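Local coordinates for porin (Rhodobacter capsulatus, PDB 2POR), which forms homotrimeric outer-membrane channels through which small hydrophilic solutes, up to an exclusion limit of about 0.6 kDa, diffuse passively, at residues 95-100 against 282-287; 81-86 against 185-190; 207-212 against 218-223. All coordinates share one frame; numbering follows the deposited sequence.

Contact 1. Residues 95-100 against 282-287; sequences DDRGGN and ADNDLP. With CA (calcium ion), chain C; C8E ((hydroxyethyloxy)tri(ethyloxy)octane), chain E.
Asn-284 ND2 donates to the backbone O of Arg-97 over 2.9 Å, with an N-H...O angle of 161°. The acceptor lies close to the Asn-284 amide plane, while the donor stands 29° off the carbonyl plane. With CG between the backbone N and the carbonyl carbon (chi1 58°), the amide reaches the loop and its OD1 takes Leu-286 N in an Asx turn; Ser-289 OG is bonded to OD1 as well. A water bridges Asp-283 O and, weakly, Gly-99 N.

Asp-95, which opens the type I turn to Gly-98, chelates a calcium ion through OD1 and OD2; Asn-100 OD1, at 2.3 Å, Asp-93, Asp-101 and two waters are further ligands. Asn-100 N also bonds to Asp-95 OD1.

The Arg-97 side chain, bent at chi2, lies against the strand end: CB is 3.7 Å from Asp-283 CA. Its guanidinium has Asp-283 OD1 at an edge, but NE stays 4.2 Å from that oxygen, too far for a salt bridge, and bonds instead to Asp-290 O.

The contact thus ties the calcium-binding loop between helix 78-83 and strand 118-125 to the end of strand 275-284, beside Val-292 of strand 292-300 and Tyr-262 of strand 258-272.

Contact 2. Residues 81-86 against 185-190; sequences ALFGDL and ELAAIA
Phe-83 meets Ala-187 through a CH-pi contact: the alanine CB sits 3.8 Å from the centroid of the Phe-83 ring and 20° off its normal, which places the methyl over the face. The approach is not centred. Ala-187 CB is nearest to Phe-83 CG, at 3.6 Å, with CD1 and CD2 of the same ring at 3.8 and 3.9 Å, so the methyl lies toward the end of the ring that joins the side chain. The torsion chi1 of -46° sets CG anti to the carbonyl carbon and carries the ring to the strand, and chi2 of -54° turns the face to the methyl. The opposite face is met near its rim by CB of Leu-82, the preceding residue, so the ring is held between its own helix and the strand.

A second, looser touch sets a methyl against a carbonyl: CD1 of Ile-189 comes within 4.2 Å of the Phe-83 backbone O, which puts the isoleucine alongside the last turn of the helix.

That same oxygen accepts a hydrogen bond from Lys-198 NZ, as does Asp-85 O, while one polar link between helix and strand lies at the margin: Glu-185 OE1 is hydrogen-bonded to Ser-79 OG, earlier in helix 78-83. Past the helix, Gly-84 leaves helical geometry with a positive phi.

Ala-187 and Ile-189 alternate along strand 181-192 with residues facing away, and Leu-186 on that other side touches a bound detergent, consistent with the inner and outer surfaces of the barrel wall. Helix 78-83 therefore packs against the inside of the wall, where Phe-83 also touches Ala-155 of strand 148-158.

Contact 3. Residues 207-212 against 218-223; sequences DRDFAR and TPVAAA
The chain of residues 218-223, neither helix nor strand, passes beside the start of helix 208-214, with Asp-209 and Pro-219 closest at 5.1 Å between CA atoms. Arg-208 extends with CG anti to the backbone N (chi1 179°) and bends at chi3. Its NH1 donates to Ala-223 O at 2.9 Å and nearly straight, 171°, whereas NH2 reaches Ala-222 O from well above the carbonyl plane. Side-on, NE and NH2 also grip OD1 and OD2 of Asp-209 in a salt bridge, NE to OD1 being 2.8 Å. Val-220 N donates to Asp-209 OD1 over 3.1 Å, from the opposite face of the carboxylate to Arg-208 NE.

Arg-212 directs NE and NH2 to one acceptor, Thr-218 O, at 2.7 and 3.0 Å. Val-220 fits between the arginines, CG2 over a face of the Arg-208 guanidinium and CG1 over a face of that of Arg-212. Asp-207 caps the helix through OD2, which accepts from Phe-210 N.

A leucine at Arg-208 would probably leave Ala-223 O without this donor and the Asp-209 carboxylate without its charged mate. The polar hold on this surface loop is thus on its backbone N and O atoms, with Val-220 adding packing between the arginines.

How the contacts relate
All three contacts belong to one 16-stranded antiparallel barrel. Contacts 1 and 2 have centres about 20 Å apart and alternate along the chain. They touch directly: Asn-100 ND2 lies 3.0 Å from Leu-86 O, probably a hydrogen bond. Their first segments both lie within the long excursion between strands 68-73 and 118-125, which is thus held to strand 181-192 at one point and to strand 275-284 at another, well separated around the barrel. As in other porins, this inward-folded loop probably narrows the channel. Contact 3 follows contact 2 in sequence, lies nested within contact 1, and shapes a peripheral loop, its centre about 23 Å from that of contact 1 and 29 Å from that of contact 2.

Contact 1. Residues 95-100 against 282-287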
loop_
_atom_site.group_PDB
_atom_site.type_symbol
_atom_site.label_atom_id
_atom_site.label_comp_id
_atom_site.label_asym_id
_atom_site.label_seq_id
_atom_site.Cartn_x
_atom_site.Cartn_y
_atom_site.Cartn_z
ATOM N N ASP A 95 8.217 7.560 22.512
ATOM C CA ASP A 95 7.065 7.332 23.360
ATOM C C ASP A 95 7.142 6.039 24.172
ATOM O O ASP A 95 6.225 5.656 24.884
ATOM C CB ASP A 95 5.849 7.243 22.535
ATOM C CG ASP A 95 5.372 8.566 21.997
ATOM O OD1 ASP A 95 5.563 9.603 22.606
ATOM O OD2 ASP A 95 4.775 8.578 20.934
ATOM N N ASP A 96 8.260 5.365 24.062
ATOM C CA ASP A 96 8.494 4.053 24.641
ATOM C C ASP A 96 8.278 3.999 26.156
ATOM O O ASP A 96 7.888 2.946 26.656
ATOM C CB ASP A 96 9.929 3.640 24.291
ATOM C CG ASP A 96 10.272 3.696 22.810
ATOM O OD1 ASP A 96 10.565 4.770 22.251
ATOM O OD2 ASP A 96 10.218 2.623 22.224
ATOM N N ARG A 97 8.505 5.068 26.934
ATOM C CA ARG A 97 8.340 5.072 28.383
ATOM C C ARG A 97 7.125 5.843 28.828
ATOM O O ARG A 97 6.959 6.149 30.020
ATOM C CB ARG A 97 9.616 5.646 29.021
ATOM C CG ARG A 97 10.882 4.820 28.849
ATOM C CD ARG A 97 10.761 3.471 29.582
ATOM N NE ARG A 97 11.963 2.697 29.341
ATOM C CZ ARG A 97 12.062 1.726 28.409
ATOM N NH1 ARG A 97 11.021 1.383 27.658
ATOM N NH2 ARG A 97 13.245 1.151 28.116
ATOM N N GLY A 98 6.223 6.178 27.905
ATOM C CA GLY A 98 5.030 6.968 28.223
ATOM C C GLY A 98 4.698 7.991 27.119
ATOM O O GLY A 98 3.537 8.176 26.726
ATOM N N GLY A 99 5.766 8.690 26.733
ATOM C CA GLY A 99 5.711 9.623 25.626
ATOM C C GLY A 99 5.141 10.983 25.932
ATOM O O GLY A 99 4.684 11.305 27.025
ATOM N N ASN A 100 5.103 11.812 24.912
ATOM C CA ASN A 100 4.695 13.216 25.046
ATOM C C ASN A 100 3.217 13.388 24.865
ATOM O O ASN A 100 2.661 14.445 25.116
ATOM C CB ASN A 100 5.462 14.037 23.992
ATOM C CG ASN A 100 5.071 13.655 22.570
ATOM O OD1 ASN A 100 5.232 12.518 22.121
ATOM N ND2 ASN A 100 4.501 14.579 21.814
ATOM N N ALA A 282 14.219 9.952 27.189
ATOM C CA ALA A 282 12.903 9.837 27.806
ATOM C C ALA A 282 12.926 8.676 28.816
ATOM O O ALA A 282 13.681 7.694 28.679
ATOM C CB ALA A 282 11.812 9.533 26.781
ATOM N N ASP A 283 12.098 8.788 29.850
ATOM C CA ASP A 283 12.005 7.767 30.881
ATOM C C ASP A 283 10.767 7.888 31.730
ATOM O O ASP A 283 9.915 8.771 31.542
ATOM C CB ASP A 283 13.220 7.866 31.767
ATOM C CG ASP A 283 13.613 6.561 32.440
ATOM O OD1 ASP A 283 12.978 5.497 32.279
ATOM O OD2 ASP A 283 14.616 6.657 33.129
ATOM N N ASN A 284 10.607 6.945 32.646
ATOM C CA ASN A 284 9.563 7.101 33.630
ATOM C C ASN A 284 10.179 6.528 34.893
ATOM O O ASN A 284 11.269 5.958 34.884
ATOM C CB ASN A 284 8.284 6.329 33.262
ATOM C CG ASN A 284 8.470 4.846 33.083
ATOM O OD1 ASN A 284 9.119 4.157 33.870
ATOM N ND2 ASN A 284 7.941 4.286 32.019
ATOM N N ASP A 285 9.480 6.702 35.985
ATOM C CA ASP A 285 9.948 6.203 37.273
ATOM C C ASP A 285 9.518 4.776 37.650
ATOM O O ASP A 285 9.570 4.389 38.820
ATOM C CB ASP A 285 9.483 7.181 38.365
ATOM C CG ASP A 285 7.982 7.287 38.614
ATOM O OD1 ASP A 285 7.163 6.677 37.903
ATOM O OD2 ASP A 285 7.630 8.015 39.545
ATOM N N LEU A 286 8.995 3.954 36.756
ATOM C CA LEU A 286 8.633 2.613 37.163
ATOM C C LEU A 286 9.937 1.865 37.455
ATOM O O LEU A 286 11.024 2.293 37.022
ATOM C CB LEU A 286 7.856 1.937 36.061
ATOM C CG LEU A 286 6.498 2.531 35.931
ATOM C CD1 LEU A 286 5.882 1.851 34.763
ATOM C CD2 LEU A 286 5.662 2.383 37.192
ATOM N N PRO A 287 9.857 0.775 38.261
ATOM C CA PRO A 287 11.003 -0.031 38.694
ATOM C C PRO A 287 12.011 -0.539 37.653
ATOM O O PRO A 287 13.223 -0.339 37.792
ATOM C CB PRO A 287 10.332 -1.153 39.487
ATOM C CG PRO A 287 8.890 -1.181 39.010
ATOM C CD PRO A 287 8.644 0.310 38.958
HETATM CA CA CA C . 4.468 10.933 20.623
HETATM C C1 C8E E . -7.278 7.931 30.376
HETATM C C2 C8E E . -6.772 6.851 29.452
HETATM C C3 C8E E . -5.292 6.841 29.623
HETATM C C4 C8E E . -4.836 5.816 28.625
HETATM C C5 C8E E . -3.438 6.106 28.094
HETATM C C6 C8E E . -2.357 6.236 29.162
HETATM C C7 C8E E . -0.930 6.161 28.586
HETATM C C8 C8E E . -0.029 6.320 29.781
HETATM O O9 C8E E . 1.342 5.986 29.731
HETATM C C10 C8E E . 1.715 5.132 30.808
HETATM C C11 C8E E . 3.198 5.063 30.951
HETATM O O12 C8E E . 3.800 3.890 31.476
HETATM C C13 C8E E . 4.192 2.964 30.455
HETATM C C14 C8E E . 3.622 1.542 30.545
HETATM O O15 C8E E . 3.794 0.798 31.771
HETATM C C16 C8E E . 4.482 -0.465 31.627
HETATM C C17 C8E E . 5.902 -0.596 32.236
HETATM O O18 C8E E . 6.568 -1.838 32.597
HETATM C C19 C8E E . 6.195 -2.322 33.922
HETATM C C20 C8E E . 7.302 -2.481 34.989
HETATM O O21 C8E E . 8.344 -1.524 34.751
HETATM O O HOH W 1 8.555 9.290 28.609
HETATM O O HOH W 2 3.963 12.999 19.530
HETATM O O HOH W 3 2.772 10.247 19.324
#

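Contact 2. Residues 81-86 against 185-190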
loop_
_atom_site.group_PDB
_atom_site.type_symbol
_atom_site.label_atom_id
_atom_site.label_comp_id
_atom_site.label_asym_id
_atom_site.label_seq_id
_atom_site.Cartn_x
_atom_site.Cartn_y
_atom_site.Cartn_z
ATOM N N ALA A 81 -8.310 17.485 19.335
ATOM C CA ALA A 81 -8.476 18.381 18.179
ATOM C C ALA A 81 -8.210 19.833 18.634
ATOM O O ALA A 81 -7.518 20.576 17.926
ATOM C CB ALA A 81 -9.894 18.283 17.624
ATOM N N LEU A 82 -8.634 20.272 19.824
ATOM C CA LEU A 82 -8.318 21.619 20.282
ATOM C C LEU A 82 -7.037 21.766 21.062
ATOM O O LEU A 82 -6.387 22.797 20.882
ATOM C CB LEU A 82 -9.465 22.187 21.135
ATOM C CG LEU A 82 -10.842 22.187 20.490
ATOM C CD1 LEU A 82 -11.818 22.992 21.313
ATOM C CD2 LEU A 82 -10.731 22.743 19.096
ATOM N N PHE A 83 -6.532 20.825 21.893
ATOM C CA PHE A 83 -5.369 21.104 22.749
ATOM C C PHE A 83 -4.093 20.412 22.366
ATOM O O PHE A 83 -3.040 20.826 22.853
ATOM C CB PHE A 83 -5.684 20.772 24.245
ATOM C CG PHE A 83 -7.042 21.337 24.683
ATOM C CD1 PHE A 83 -7.335 22.686 24.508
ATOM C CD2 PHE A 83 -8.012 20.495 25.205
ATOM C CE1 PHE A 83 -8.578 23.154 24.845
ATOM C CE2 PHE A 83 -9.252 20.975 25.537
ATOM C CZ PHE A 83 -9.532 22.303 25.351
ATOM N N GLY A 84 -4.141 19.392 21.479
ATOM C CA GLY A 84 -2.934 18.709 21.045
ATOM C C GLY A 84 -2.141 17.986 22.137
ATOM O O GLY A 84 -2.674 17.579 23.174
ATOM N N ASP A 85 -0.852 17.807 21.890
ATOM C CA ASP A 85 0.062 17.062 22.741
ATOM C C ASP A 85 1.147 17.935 23.316
ATOM O O ASP A 85 1.255 19.098 22.955
ATOM C CB ASP A 85 0.712 15.912 21.936
ATOM C CG ASP A 85 -0.321 14.831 21.632
ATOM O OD1 ASP A 85 -1.175 14.537 22.464
ATOM O OD2 ASP A 85 -0.312 14.323 20.525
ATOM N N LEU A 86 1.994 17.407 24.194
ATOM C CA LEU A 86 3.079 18.151 24.798
ATOM C C LEU A 86 4.239 18.071 23.819
ATOM O O LEU A 86 4.148 17.381 22.781
ATOM C CB LEU A 86 3.439 17.538 26.174
ATOM C CG LEU A 86 2.345 17.473 27.231
ATOM C CD1 LEU A 86 3.037 16.982 28.492
ATOM C CD2 LEU A 86 1.667 18.822 27.526
ATOM N N GLU A 185 -11.144 17.456 31.169
ATOM C CA GLU A 185 -9.816 18.049 31.036
ATOM C C GLU A 185 -9.884 19.588 31.113
ATOM O O GLU A 185 -10.874 20.176 30.645
ATOM C CB GLU A 185 -9.156 17.758 29.684
ATOM C CG GLU A 185 -8.811 16.329 29.291
ATOM C CD GLU A 185 -9.794 15.616 28.387
ATOM O OE1 GLU A 185 -10.577 16.222 27.669
ATOM O OE2 GLU A 185 -9.770 14.404 28.393
ATOM N N LEU A 186 -8.839 20.194 31.673
ATOM C CA LEU A 186 -8.619 21.639 31.650
ATOM C C LEU A 186 -7.258 21.731 31.015
ATOM O O LEU A 186 -6.344 20.980 31.386
ATOM C CB LEU A 186 -8.470 22.303 33.014
ATOM C CG LEU A 186 -9.658 22.110 33.891
ATOM C CD1 LEU A 186 -9.291 22.572 35.281
ATOM C CD2 LEU A 186 -10.851 22.813 33.283
ATOM N N ALA A 187 -7.095 22.616 30.044
ATOM C CA ALA A 187 -5.822 22.753 29.386
ATOM C C ALA A 187 -5.539 24.249 29.263
ATOM O O ALA A 187 -6.462 25.061 29.186
ATOM C CB ALA A 187 -5.908 22.117 28.009
ATOM N N ALA A 188 -4.288 24.620 29.261
ATOM C CA ALA A 188 -3.880 25.994 29.103
ATOM C C ALA A 188 -2.710 25.977 28.141
ATOM O O ALA A 188 -1.868 25.079 28.253
ATOM C CB ALA A 188 -3.409 26.569 30.439
ATOM N N ILE A 189 -2.597 26.905 27.186
ATOM C CA ILE A 189 -1.427 26.998 26.304
ATOM C C ILE A 189 -1.008 28.480 26.268
ATOM O O ILE A 189 -1.873 29.353 26.210
ATOM C CB ILE A 189 -1.769 26.533 24.886
ATOM C CG1 ILE A 189 -2.275 25.117 24.901
ATOM C CG2 ILE A 189 -0.520 26.594 24.031
ATOM C CD1 ILE A 189 -3.422 24.905 23.919
ATOM N N ALA A 190 0.280 28.781 26.318
ATOM C CA ALA A 190 0.801 30.121 26.410
ATOM C C ALA A 190 2.021 30.195 25.561
ATOM O O ALA A 190 2.872 29.292 25.610
ATOM C CB ALA A 190 1.276 30.478 27.799
#

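Contact 3. Residues 207-212 against 218-223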
loop_
_atom_site.group_PDB
_atom_site.type_symbol
_atom_site.label_atom_id
_atom_site.label_comp_id
_atom_site.label_asym_id
_atom_site.label_seq_id
_atom_site.Cartn_x
_atom_site.Cartn_y
_atom_site.Cartn_z
ATOM N N ASP A 207 -12.401 1.881 33.346
ATOM C CA ASP A 207 -12.717 0.498 33.611
ATOM C C ASP A 207 -11.486 -0.068 34.318
ATOM O O ASP A 207 -10.338 0.200 33.930
ATOM C CB ASP A 207 -12.948 -0.233 32.315
ATOM C CG ASP A 207 -13.032 -1.744 32.507
ATOM O OD1 ASP A 207 -14.042 -2.195 33.053
ATOM O OD2 ASP A 207 -12.092 -2.441 32.130
ATOM N N ARG A 208 -11.726 -0.908 35.335
ATOM C CA ARG A 208 -10.664 -1.536 36.115
ATOM C C ARG A 208 -9.661 -2.278 35.277
ATOM O O ARG A 208 -8.457 -2.038 35.393
ATOM C CB ARG A 208 -11.233 -2.550 37.136
ATOM C CG ARG A 208 -10.170 -3.287 37.985
ATOM C CD ARG A 208 -10.803 -4.518 38.659
ATOM N NE ARG A 208 -11.159 -5.529 37.674
ATOM C CZ ARG A 208 -12.402 -6.006 37.606
ATOM N NH1 ARG A 208 -13.373 -5.612 38.432
ATOM N NH2 ARG A 208 -12.686 -6.872 36.653
ATOM N N ASP A 209 -10.136 -3.206 34.447
ATOM C CA ASP A 209 -9.183 -3.997 33.714
ATOM C C ASP A 209 -8.514 -3.217 32.575
ATOM O O ASP A 209 -7.362 -3.488 32.251
ATOM C CB ASP A 209 -9.903 -5.245 33.211
ATOM C CG ASP A 209 -10.277 -6.209 34.365
ATOM O OD1 ASP A 209 -9.649 -6.196 35.420
ATOM O OD2 ASP A 209 -11.219 -6.962 34.185
ATOM N N PHE A 210 -9.161 -2.211 32.005
ATOM C CA PHE A 210 -8.511 -1.317 31.028
ATOM C C PHE A 210 -7.359 -0.565 31.756
ATOM O O PHE A 210 -6.201 -0.546 31.287
ATOM C CB PHE A 210 -9.642 -0.395 30.482
ATOM C CG PHE A 210 -9.224 0.780 29.604
ATOM C CD1 PHE A 210 -8.848 1.983 30.186
ATOM C CD2 PHE A 210 -9.213 0.645 28.231
ATOM C CE1 PHE A 210 -8.458 3.050 29.397
ATOM C CE2 PHE A 210 -8.822 1.719 27.443
ATOM C CZ PHE A 210 -8.446 2.913 28.026
ATOM N N ALA A 211 -7.606 -0.021 32.961
ATOM C CA ALA A 211 -6.580 0.616 33.760
ATOM C C ALA A 211 -5.418 -0.284 34.096
ATOM O O ALA A 211 -4.250 0.114 34.011
ATOM C CB ALA A 211 -7.239 1.117 35.029
ATOM N N ARG A 212 -5.661 -1.549 34.465
ATOM C CA ARG A 212 -4.580 -2.468 34.791
ATOM C C ARG A 212 -3.730 -2.752 33.569
ATOM O O ARG A 212 -2.508 -2.880 33.669
ATOM C CB ARG A 212 -5.149 -3.797 35.324
ATOM C CG ARG A 212 -5.903 -3.635 36.673
ATOM C CD ARG A 212 -6.549 -4.983 37.213
ATOM N NE ARG A 212 -5.523 -6.005 37.359
ATOM C CZ ARG A 212 -4.782 -6.137 38.458
ATOM N NH1 ARG A 212 -4.990 -5.378 39.519
ATOM N NH2 ARG A 212 -3.832 -7.039 38.536
ATOM N N THR A 218 -2.187 -8.211 34.618
ATOM C CA THR A 218 -3.287 -9.117 34.209
ATOM C C THR A 218 -4.626 -8.627 34.756
ATOM O O THR A 218 -4.663 -8.008 35.837
ATOM C CB THR A 218 -3.094 -10.648 34.698
ATOM O OG1 THR A 218 -2.375 -10.727 35.909
ATOM C CG2 THR A 218 -2.389 -11.435 33.639
ATOM N N PRO A 219 -5.748 -8.905 34.096
ATOM C CA PRO A 219 -7.067 -8.546 34.588
ATOM C C PRO A 219 -7.495 -9.351 35.826
ATOM O O PRO A 219 -6.898 -10.414 36.086
ATOM C CB PRO A 219 -7.947 -8.779 33.391
ATOM C CG PRO A 219 -7.267 -9.878 32.630
ATOM C CD PRO A 219 -5.804 -9.566 32.795
ATOM N N VAL A 220 -8.487 -8.858 36.588
ATOM C CA VAL A 220 -9.001 -9.657 37.685
ATOM C C VAL A 220 -10.295 -10.313 37.202
ATOM O O VAL A 220 -11.088 -9.741 36.435
ATOM C CB VAL A 220 -9.218 -8.828 39.049
ATOM C CG1 VAL A 220 -8.370 -7.594 39.023
ATOM C CG2 VAL A 220 -10.633 -8.536 39.352
ATOM N N ALA A 221 -10.488 -11.572 37.612
ATOM C CA ALA A 221 -11.632 -12.354 37.187
ATOM C C ALA A 221 -12.814 -12.054 38.063
ATOM O O ALA A 221 -13.129 -12.808 38.988
ATOM C CB ALA A 221 -11.282 -13.829 37.272
ATOM N N ALA A 222 -13.458 -10.920 37.790
ATOM C CA ALA A 222 -14.618 -10.416 38.521
ATOM C C ALA A 222 -15.391 -9.530 37.572
ATOM O O ALA A 222 -14.872 -9.206 36.496
ATOM C CB ALA A 222 -14.251 -9.525 39.712
ATOM N N ALA A 223 -16.631 -9.187 37.906
ATOM C CA ALA A 223 -17.435 -8.237 37.137
ATOM C C ALA A 223 -16.751 -6.851 37.179
ATOM O O ALA A 223 -16.109 -6.441 38.178
ATOM C CB ALA A 223 -18.827 -8.093 37.736
HETATM O O HOH W 4 -12.330 -9.800 33.922
#